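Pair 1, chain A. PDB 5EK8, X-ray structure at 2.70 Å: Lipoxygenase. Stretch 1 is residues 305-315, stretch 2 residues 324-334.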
# COMPACT_ATOMS: atom_id res chain seq x y z
N PHE A 305 -14.00 27.83 -10.28
CA PHE A 305 -13.01 28.62 -11.00
C PHE A 305 -11.91 29.06 -10.04
O PHE A 305 -12.20 29.42 -8.90
CB PHE A 305 -13.67 29.85 -11.64
CG PHE A 305 -14.91 29.54 -12.43
CD1 PHE A 305 -14.83 29.28 -13.79
CD2 PHE A 305 -16.15 29.50 -11.82
CE1 PHE A 305 -15.97 28.99 -14.52
CE2 PHE A 305 -17.29 29.21 -12.54
CZ PHE A 305 -17.20 28.95 -13.90
N PRO A 306 -10.65 29.06 -10.51
CA PRO A 306 -9.56 29.53 -9.65
C PRO A 306 -9.52 31.05 -9.56
O PRO A 306 -9.54 31.72 -10.59
CB PRO A 306 -8.31 28.99 -10.36
CG PRO A 306 -8.71 28.93 -11.80
CD PRO A 306 -10.19 28.65 -11.84
N THR A 307 -9.48 31.59 -8.35
CA THR A 307 -9.49 33.04 -8.17
C THR A 307 -8.08 33.60 -7.99
O THR A 307 -7.75 34.64 -8.56
CB THR A 307 -10.34 33.44 -6.97
OG1 THR A 307 -9.80 32.85 -5.78
CG2 THR A 307 -11.76 32.95 -7.16
N MET A 308 -7.25 32.92 -7.20
CA MET A 308 -5.84 33.28 -7.09
C MET A 308 -4.99 32.13 -6.57
O MET A 308 -5.51 31.11 -6.15
CB MET A 308 -5.65 34.50 -6.18
CG MET A 308 -5.95 34.27 -4.71
SD MET A 308 -5.52 35.70 -3.70
CE MET A 308 -6.55 36.98 -4.42
N ILE A 309 -3.68 32.30 -6.65
CA ILE A 309 -2.72 31.37 -6.09
C ILE A 309 -1.65 32.20 -5.44
O ILE A 309 -1.07 33.09 -6.08
CB ILE A 309 -2.08 30.44 -7.17
CG1 ILE A 309 -3.13 29.56 -7.84
CG2 ILE A 309 -0.99 29.56 -6.55
CD1 ILE A 309 -2.57 28.68 -8.93
N THR A 310 -1.41 31.96 -4.16
CA THR A 310 -0.36 32.65 -3.46
C THR A 310 0.83 31.72 -3.29
O THR A 310 0.66 30.51 -3.05
CB THR A 310 -0.83 33.17 -2.09
OG1 THR A 310 -0.91 32.08 -1.16
CG2 THR A 310 -2.18 33.84 -2.23
N ILE A 311 2.02 32.28 -3.42
CA ILE A 311 3.24 31.50 -3.31
C ILE A 311 4.23 32.18 -2.37
O ILE A 311 4.62 33.33 -2.58
CB ILE A 311 3.91 31.29 -4.69
CG1 ILE A 311 2.99 30.53 -5.64
CG2 ILE A 311 5.23 30.55 -4.52
CD1 ILE A 311 3.56 30.35 -7.04
N GLN A 312 4.63 31.46 -1.33
CA GLN A 312 5.64 31.98 -0.42
C GLN A 312 6.79 31.00 -0.31
O GLN A 312 6.63 29.89 0.20
CB GLN A 312 5.02 32.25 0.96
CG GLN A 312 5.93 33.03 1.87
CD GLN A 312 5.26 33.40 3.17
OE1 GLN A 312 5.54 34.46 3.71
NE2 GLN A 312 4.38 32.54 3.67
N SER A 313 7.96 31.40 -0.81
CA SER A 313 9.05 30.44 -1.00
C SER A 313 10.17 30.56 0.03
O SER A 313 10.46 31.64 0.55
CB SER A 313 9.64 30.61 -2.41
OG SER A 313 8.63 30.47 -3.39
N ARG A 314 10.78 29.42 0.33
CA ARG A 314 12.01 29.37 1.10
C ARG A 314 13.13 30.01 0.31
O ARG A 314 13.18 29.88 -0.91
CB ARG A 314 12.37 27.92 1.44
CG ARG A 314 11.27 27.17 2.16
CD ARG A 314 11.43 27.29 3.67
NE ARG A 314 12.27 26.24 4.20
CZ ARG A 314 11.81 25.15 4.81
NH1 ARG A 314 10.50 24.99 4.99
NH2 ARG A 314 12.67 24.24 5.26
N TYR A 315 14.03 30.70 1.00
CA TYR A 315 15.30 31.07 0.39
C TYR A 315 16.04 29.77 0.10
O TYR A 315 15.74 28.75 0.72
CB TYR A 315 16.13 31.98 1.31
CG TYR A 315 15.53 33.35 1.53
CD1 TYR A 315 15.88 34.43 0.72
CD2 TYR A 315 14.62 33.58 2.55
CE1 TYR A 315 15.33 35.68 0.92
CE2 TYR A 315 14.07 34.83 2.76
CZ TYR A 315 14.43 35.88 1.94
OH TYR A 315 13.88 37.13 2.13
N PRO A 324 13.73 31.18 7.41
CA PRO A 324 13.10 32.35 6.79
C PRO A 324 12.46 32.12 5.42
O PRO A 324 12.96 31.34 4.62
CB PRO A 324 14.26 33.34 6.67
CG PRO A 324 15.15 32.99 7.79
CD PRO A 324 15.07 31.50 7.93
N LEU A 325 11.34 32.81 5.18
CA LEU A 325 10.64 32.76 3.90
C LEU A 325 10.74 34.09 3.16
O LEU A 325 10.81 35.15 3.78
CB LEU A 325 9.16 32.41 4.10
CG LEU A 325 8.75 31.08 4.72
CD1 LEU A 325 7.26 31.03 4.92
CD2 LEU A 325 9.18 29.93 3.84
N LYS A 326 10.75 34.03 1.83
CA LYS A 326 10.63 35.23 1.00
C LYS A 326 9.22 35.79 1.13
O LYS A 326 8.30 35.07 1.52
CB LYS A 326 10.95 34.93 -0.47
CG LYS A 326 12.38 34.48 -0.71
CD LYS A 326 12.57 33.97 -2.13
CE LYS A 326 12.25 35.06 -3.15
NZ LYS A 326 12.54 34.61 -4.54
N ASP A 327 9.03 37.07 0.82
CA ASP A 327 7.70 37.67 0.89
C ASP A 327 6.71 36.93 0.01
O ASP A 327 7.01 36.62 -1.15
CB ASP A 327 7.75 39.15 0.49
CG ASP A 327 8.70 39.96 1.35
OD1 ASP A 327 8.47 40.04 2.58
OD2 ASP A 327 9.67 40.52 0.80
N ARG A 328 5.53 36.63 0.55
CA ARG A 328 4.51 35.91 -0.20
C ARG A 328 4.08 36.76 -1.39
O ARG A 328 3.98 37.98 -1.30
CB ARG A 328 3.30 35.56 0.68
CG ARG A 328 2.19 36.60 0.72
CD ARG A 328 1.21 36.31 1.84
NE ARG A 328 0.87 34.89 1.90
CZ ARG A 328 0.47 34.27 3.00
NH1 ARG A 328 0.18 32.97 2.97
NH2 ARG A 328 0.37 34.94 4.15
N GLU A 329 3.86 36.09 -2.52
CA GLU A 329 3.44 36.73 -3.75
C GLU A 329 2.04 36.27 -4.09
O GLU A 329 1.61 35.19 -3.64
CB GLU A 329 4.40 36.40 -4.89
CG GLU A 329 5.87 36.44 -4.51
CD GLU A 329 6.71 35.45 -5.32
OE1 GLU A 329 6.11 34.54 -5.95
OE2 GLU A 329 7.95 35.58 -5.33
N VAL A 330 1.32 37.07 -4.88
CA VAL A 330 -0.06 36.79 -5.24
C VAL A 330 -0.25 36.76 -6.76
O VAL A 330 0.25 37.65 -7.46
CB VAL A 330 -1.02 37.83 -4.63
CG1 VAL A 330 -2.46 37.50 -4.95
CG2 VAL A 330 -0.82 37.89 -3.13
N TYR A 331 -0.97 35.76 -7.26
CA TYR A 331 -1.17 35.63 -8.70
C TYR A 331 -2.62 35.34 -9.05
O TYR A 331 -3.23 34.42 -8.52
CB TYR A 331 -0.25 34.54 -9.25
CG TYR A 331 1.22 34.83 -9.02
CD1 TYR A 331 1.88 35.79 -9.77
CD2 TYR A 331 1.93 34.17 -8.03
CE1 TYR A 331 3.21 36.08 -9.55
CE2 TYR A 331 3.27 34.44 -7.80
CZ TYR A 331 3.90 35.40 -8.56
OH TYR A 331 5.23 35.68 -8.34
N THR A 332 -3.17 36.14 -9.96
CA THR A 332 -4.55 35.99 -10.42
C THR A 332 -4.56 35.46 -11.86
O THR A 332 -3.55 35.53 -12.56
CB THR A 332 -5.31 37.32 -10.32
OG1 THR A 332 -4.74 38.28 -11.23
CG2 THR A 332 -5.22 37.86 -8.91
N PRO A 333 -5.71 34.93 -12.32
CA PRO A 333 -5.77 34.35 -13.68
C PRO A 333 -5.49 35.32 -14.83
O PRO A 333 -5.51 34.88 -15.98
CB PRO A 333 -7.21 33.83 -13.77
CG PRO A 333 -7.59 33.55 -12.37
CD PRO A 333 -6.93 34.63 -11.56
N ASN A 334 -5.24 36.59 -14.53
CA ASN A 334 -4.93 37.55 -15.59
C ASN A 334 -3.47 38.00 -15.53
O ASN A 334 -3.08 38.95 -16.21
CB ASN A 334 -5.86 38.75 -15.50
CG ASN A 334 -6.18 39.15 -14.08
OD1 ASN A 334 -5.37 39.78 -13.40
ND2 ASN A 334 -7.36 38.77 -13.61

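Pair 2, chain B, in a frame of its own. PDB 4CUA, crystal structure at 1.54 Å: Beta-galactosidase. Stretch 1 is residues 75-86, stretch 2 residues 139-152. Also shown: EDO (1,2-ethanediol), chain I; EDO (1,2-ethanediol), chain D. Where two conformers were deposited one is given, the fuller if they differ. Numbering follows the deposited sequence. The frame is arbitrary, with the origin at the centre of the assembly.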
# COMPACT_ATOMS: atom_id res chain seq x y z
N SER B 75 5.69 -14.79 3.62
CA SER B 75 5.12 -14.86 4.95
C SER B 75 5.15 -13.49 5.64
O SER B 75 6.21 -12.96 5.96
CB SER B 75 5.89 -15.86 5.82
OG SER B 75 5.34 -15.83 7.12
N VAL B 76 3.98 -12.89 5.82
CA VAL B 76 3.86 -11.51 6.25
C VAL B 76 3.12 -11.36 7.55
O VAL B 76 1.97 -11.83 7.72
CB VAL B 76 3.11 -10.66 5.16
CG1 VAL B 76 3.01 -9.21 5.62
CG2 VAL B 76 3.77 -10.83 3.81
N ASP B 77 3.68 -10.62 8.47
CA ASP B 77 3.07 -10.35 9.73
C ASP B 77 3.11 -8.89 10.22
O ASP B 77 2.82 -8.55 11.34
CB ASP B 77 3.59 -11.33 10.83
CG ASP B 77 4.97 -10.98 11.34
OD1 ASP B 77 5.61 -10.04 10.80
OD2 ASP B 77 5.46 -11.67 12.28
N ASN B 78 3.43 -7.97 9.28
CA ASN B 78 3.68 -6.60 9.61
C ASN B 78 3.49 -5.74 8.35
O ASN B 78 3.58 -6.22 7.25
CB ASN B 78 5.14 -6.41 10.15
CG ASN B 78 6.17 -6.71 9.14
OD1 ASN B 78 6.65 -5.81 8.40
ND2 ASN B 78 6.54 -7.97 9.00
N LEU B 79 3.27 -4.47 8.65
CA LEU B 79 3.22 -3.39 7.67
C LEU B 79 3.51 -2.13 8.37
O LEU B 79 3.02 -1.87 9.43
CB LEU B 79 1.81 -3.33 7.11
CG LEU B 79 1.52 -2.17 6.12
CD1 LEU B 79 2.34 -2.24 4.84
CD2 LEU B 79 -0.00 -2.04 5.85
N SER B 80 4.34 -1.27 7.75
CA SER B 80 4.56 0.07 8.26
C SER B 80 4.20 1.07 7.17
O SER B 80 4.52 0.86 6.03
CB SER B 80 6.02 0.28 8.66
OG SER B 80 6.45 -0.66 9.61
N VAL B 81 3.54 2.15 7.58
CA VAL B 81 3.05 3.17 6.63
C VAL B 81 3.36 4.54 7.15
O VAL B 81 2.92 4.95 8.22
CB VAL B 81 1.54 3.07 6.44
CG1 VAL B 81 1.05 4.07 5.37
CG2 VAL B 81 1.11 1.69 6.09
N GLY B 82 4.08 5.29 6.33
CA GLY B 82 4.39 6.68 6.62
C GLY B 82 3.34 7.58 6.00
O GLY B 82 3.42 7.89 4.83
N PHE B 83 2.37 7.98 6.78
CA PHE B 83 1.38 8.92 6.30
C PHE B 83 1.95 10.31 6.18
O PHE B 83 2.71 10.79 7.05
CB PHE B 83 0.14 8.89 7.21
CG PHE B 83 -0.60 7.58 7.17
CD1 PHE B 83 -1.31 7.21 6.04
CD2 PHE B 83 -0.54 6.68 8.23
CE1 PHE B 83 -1.97 5.98 5.99
CE2 PHE B 83 -1.17 5.45 8.17
CZ PHE B 83 -1.89 5.10 7.05
N HIS B 84 1.51 11.05 5.17
CA HIS B 84 1.86 12.42 4.95
C HIS B 84 0.63 13.30 5.05
O HIS B 84 -0.44 12.86 4.78
CB HIS B 84 2.61 12.56 3.60
CG HIS B 84 2.49 13.91 2.95
ND1 HIS B 84 1.38 14.27 2.24
CD2 HIS B 84 3.29 15.00 2.98
CE1 HIS B 84 1.51 15.51 1.80
NE2 HIS B 84 2.67 15.98 2.23
N GLU B 85 0.82 14.54 5.45
CA GLU B 85 -0.31 15.47 5.48
C GLU B 85 0.11 16.86 5.09
O GLU B 85 1.19 17.34 5.42
CB GLU B 85 -0.97 15.52 6.87
CG GLU B 85 -0.14 16.17 7.95
CD GLU B 85 -0.87 16.27 9.28
OE1 GLU B 85 -2.06 15.95 9.34
OE2 GLU B 85 -0.24 16.66 10.28
N ASP B 86 -0.82 17.52 4.39
CA ASP B 86 -0.73 18.94 4.06
C ASP B 86 -2.20 19.47 4.10
O ASP B 86 -3.06 18.79 4.61
CB ASP B 86 0.06 19.22 2.79
CG ASP B 86 -0.59 18.64 1.51
OD1 ASP B 86 -1.80 18.36 1.47
OD2 ASP B 86 0.21 18.53 0.52
N GLN B 139 -4.17 5.89 17.30
CA GLN B 139 -4.53 6.83 16.25
C GLN B 139 -3.41 6.94 15.25
O GLN B 139 -2.24 7.04 15.60
CB GLN B 139 -4.84 8.19 16.80
CG GLN B 139 -3.82 8.76 17.72
CD GLN B 139 -4.46 9.58 18.83
OE1 GLN B 139 -5.58 10.10 18.71
NE2 GLN B 139 -3.73 9.69 19.94
N LEU B 140 -3.78 6.95 13.98
CA LEU B 140 -2.79 7.15 12.93
C LEU B 140 -2.25 8.55 13.02
O LEU B 140 -2.99 9.52 13.32
CB LEU B 140 -3.46 6.93 11.58
CG LEU B 140 -4.13 5.58 11.36
CD1 LEU B 140 -4.67 5.51 9.93
CD2 LEU B 140 -3.20 4.43 11.65
N LYS B 141 -0.95 8.70 12.71
CA LYS B 141 -0.30 9.97 12.75
C LYS B 141 0.48 10.21 11.46
O LYS B 141 1.25 9.37 10.98
CB LYS B 141 0.69 10.04 13.92
CG LYS B 141 0.03 10.04 15.29
CD LYS B 141 -0.47 11.44 15.66
CE LYS B 141 -1.40 11.46 16.88
NZ LYS B 141 -0.99 10.45 17.90
N ALA B 142 0.28 11.37 10.86
CA ALA B 142 1.15 11.77 9.81
C ALA B 142 2.48 12.13 10.40
O ALA B 142 2.59 12.52 11.56
CB ALA B 142 0.58 12.96 9.06
N GLY B 143 3.52 12.03 9.58
CA GLY B 143 4.86 12.48 9.97
C GLY B 143 5.76 11.42 10.59
O GLY B 143 6.81 11.75 11.10
N GLU B 144 5.36 10.16 10.53
CA GLU B 144 6.15 9.08 11.03
C GLU B 144 5.69 7.79 10.41
O GLU B 144 4.57 7.75 9.86
CB GLU B 144 6.06 8.98 12.58
CG GLU B 144 4.71 8.56 13.08
CD GLU B 144 4.53 8.69 14.60
OE1 GLU B 144 4.40 9.79 15.07
OE2 GLU B 144 4.41 7.63 15.25
N MSE B 145 6.50 6.74 10.53
CA MSE B 145 6.11 5.38 10.10
C MSE B 145 5.20 4.81 11.13
O MSE B 145 5.55 4.71 12.33
CB MSE B 145 7.36 4.54 9.96
CG MSE B 145 8.38 5.00 8.93
SE MSE B 145 7.69 5.23 7.09
CE MSE B 145 7.38 3.37 6.67
N ASN B 146 3.98 4.47 10.72
CA ASN B 146 2.95 3.90 11.62
C ASN B 146 3.04 2.40 11.47
O ASN B 146 2.93 1.87 10.38
CB ASN B 146 1.54 4.36 11.17
CG ASN B 146 1.25 5.80 11.51
OD1 ASN B 146 0.29 6.08 12.23
ND2 ASN B 146 2.05 6.76 11.01
N HIS B 147 3.24 1.69 12.58
CA HIS B 147 3.52 0.26 12.52
C HIS B 147 2.32 -0.59 12.89
O HIS B 147 1.64 -0.30 13.86
CB HIS B 147 4.66 -0.04 13.52
CG HIS B 147 5.88 0.72 13.24
ND1 HIS B 147 6.66 0.48 12.15
CD2 HIS B 147 6.44 1.76 13.87
CE1 HIS B 147 7.67 1.32 12.13
NE2 HIS B 147 7.58 2.09 13.17
N PHE B 148 2.08 -1.59 12.07
CA PHE B 148 1.02 -2.58 12.20
C PHE B 148 1.61 -3.98 12.24
O PHE B 148 2.62 -4.27 11.61
CB PHE B 148 0.08 -2.52 10.97
CG PHE B 148 -0.51 -1.18 10.71
CD1 PHE B 148 -1.65 -0.73 11.35
CD2 PHE B 148 0.09 -0.32 9.79
CE1 PHE B 148 -2.19 0.52 11.10
CE2 PHE B 148 -0.46 0.93 9.53
CZ PHE B 148 -1.61 1.35 10.17
N SER B 149 1.01 -4.84 13.09
CA SER B 149 1.39 -6.24 13.14
C SER B 149 0.11 -7.07 13.27
O SER B 149 -0.91 -6.55 13.73
CB SER B 149 2.39 -6.52 14.26
OG SER B 149 1.85 -6.29 15.53
N PHE B 150 0.20 -8.27 12.78
CA PHE B 150 -0.95 -9.15 12.65
C PHE B 150 -0.48 -10.58 12.51
O PHE B 150 0.71 -10.90 12.36
CB PHE B 150 -1.87 -8.70 11.47
CG PHE B 150 -1.13 -8.36 10.23
CD1 PHE B 150 -0.72 -9.32 9.37
CD2 PHE B 150 -0.82 -7.00 9.94
CE1 PHE B 150 0.00 -9.03 8.20
CE2 PHE B 150 -0.08 -6.71 8.80
CZ PHE B 150 0.33 -7.70 7.96
N ASP B 151 -1.43 -11.51 12.62
CA ASP B 151 -1.07 -12.89 12.47
C ASP B 151 -0.40 -13.17 11.12
O ASP B 151 -0.86 -12.73 10.08
CB ASP B 151 -2.31 -13.79 12.60
CG ASP B 151 -2.92 -13.77 13.99
OD1 ASP B 151 -2.22 -13.57 15.04
OD2 ASP B 151 -4.17 -13.93 14.05
N LYS B 152 0.68 -13.93 11.10
CA LYS B 152 1.34 -14.29 9.92
C LYS B 152 0.45 -14.97 8.87
O LYS B 152 -0.35 -15.88 9.23
CB LYS B 152 2.48 -15.19 10.33
CG LYS B 152 3.32 -15.74 9.26
CD LYS B 152 4.42 -16.55 10.01
CE LYS B 152 3.87 -17.60 11.00
NZ LYS B 152 4.89 -18.38 11.81
C1 EDO I . 8.96 -15.89 3.47
O1 EDO I . 7.87 -16.33 2.70
C2 EDO I . 10.01 -15.22 2.64
O2 EDO I . 10.08 -13.88 3.11
C1 EDO D . -1.23 16.70 -2.03
O1 EDO D . -0.34 17.80 -1.93
C2 EDO D . -1.18 16.01 -3.38
O2 EDO D . 0.15 15.41 -3.52

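Pair 1 and pair 2 share one backbone arrangement: two antiparallel strands whose N-to-C directions differ by 155° in both. Fourteen central residues superpose on N, CA and C with an RMSD of 0.7 Å. The buried area is similar, 1010 Å² in pair 1 and 953 Å² in pair 2.

The shared centre is a ladder of backbone hydrogen bonds. In pair 1, A:Ile309 pairs with A:Tyr331 and A:Ile311 with A:Glu329. Each pair exchanges two bonds; A:Ile309 N to A:Tyr331 O and A:Glu329 N to A:Ile311 O are both 2.9 Å. The matching pairs in pair 2 are B:Leu79 with B:Phe148 and B:Val81 with B:Asn146. B:Phe148 N to B:Leu79 O and B:Asn146 N to B:Val81 O are both 2.8 Å. The non-hydrogen-bonded pair between them is A:Thr310 with A:Val330, matched by B:Ser80 with B:His147.

The ladder is followed by one more backbone bond in each. A:Lys326 N donates to A:Ser313 O at 2.7 Å. At the matching positions, B:Gly143 N donates to B:Phe83 O at 2.9 Å.

The face with the hydrogen-bonded pairs has a branched aliphatic residue at both positions of the first strand and an aromatic ring on the second. A:Ile311 CD1 lies 4.2 Å from A:Tyr331 CE2. B:Val81 is shorter, yet its CG2 comes 3.9 Å from B:Phe148 CE2, at the ring edge. The tyrosine also has a hydroxyl: A:Tyr331 OH donates to A:Glu329 OE1 at 2.8 Å, tying together two residues on the same strand. B:Phe148 has no such group. B:Asn146, which matches A:Glu329, turns to its own loop instead. Its OD1 accepts from B:Lys141 N at 2.9 Å, and its ND2 donates to B:Lys141 O at 2.7 Å.

On the other face the central pair differs in character. A:Thr310 CG2 and A:Val330 CG2 are 4.4 Å apart, a loose contact. In pair 2 the pair is polar: B:His147 ND1 donates to B:Ser80 OG at 2.8 Å, joining the strands through side chains.

Next along the first strand, A:Gln312 matches B:Gly82. The glutamine lies against the second stretch, with its CG 3.1 Å from A:Lys326 O and its CB 3.7 Å from A:Arg328 CB. Its NE2 lies over one face of the A:Arg328 guanidinium. In pair 2 the selenomethionine B:Met145, matching A:Arg328, brings SE to 3.6 Å from B:Gly82 CA. An ideal CB on the glycine would sit 2.8 Å from that SE, a clash.

The ends are packed differently. In pair 1, A:Lys326 CG sits over the face of the A:Tyr315 ring, 3.6 Å from its centroid. The matching B:Gly143 has no side chain, and B:Glu85, at the tyrosine position, places CG 3.5 Å from B:Ala142 CB. At the other end, A:Pro333 CD meets A:Thr307 O at 3.1 Å. Its counterpart B:Phe150 lays one ring face against the backbone, with CZ 3.4 Å from B:Asn78 N.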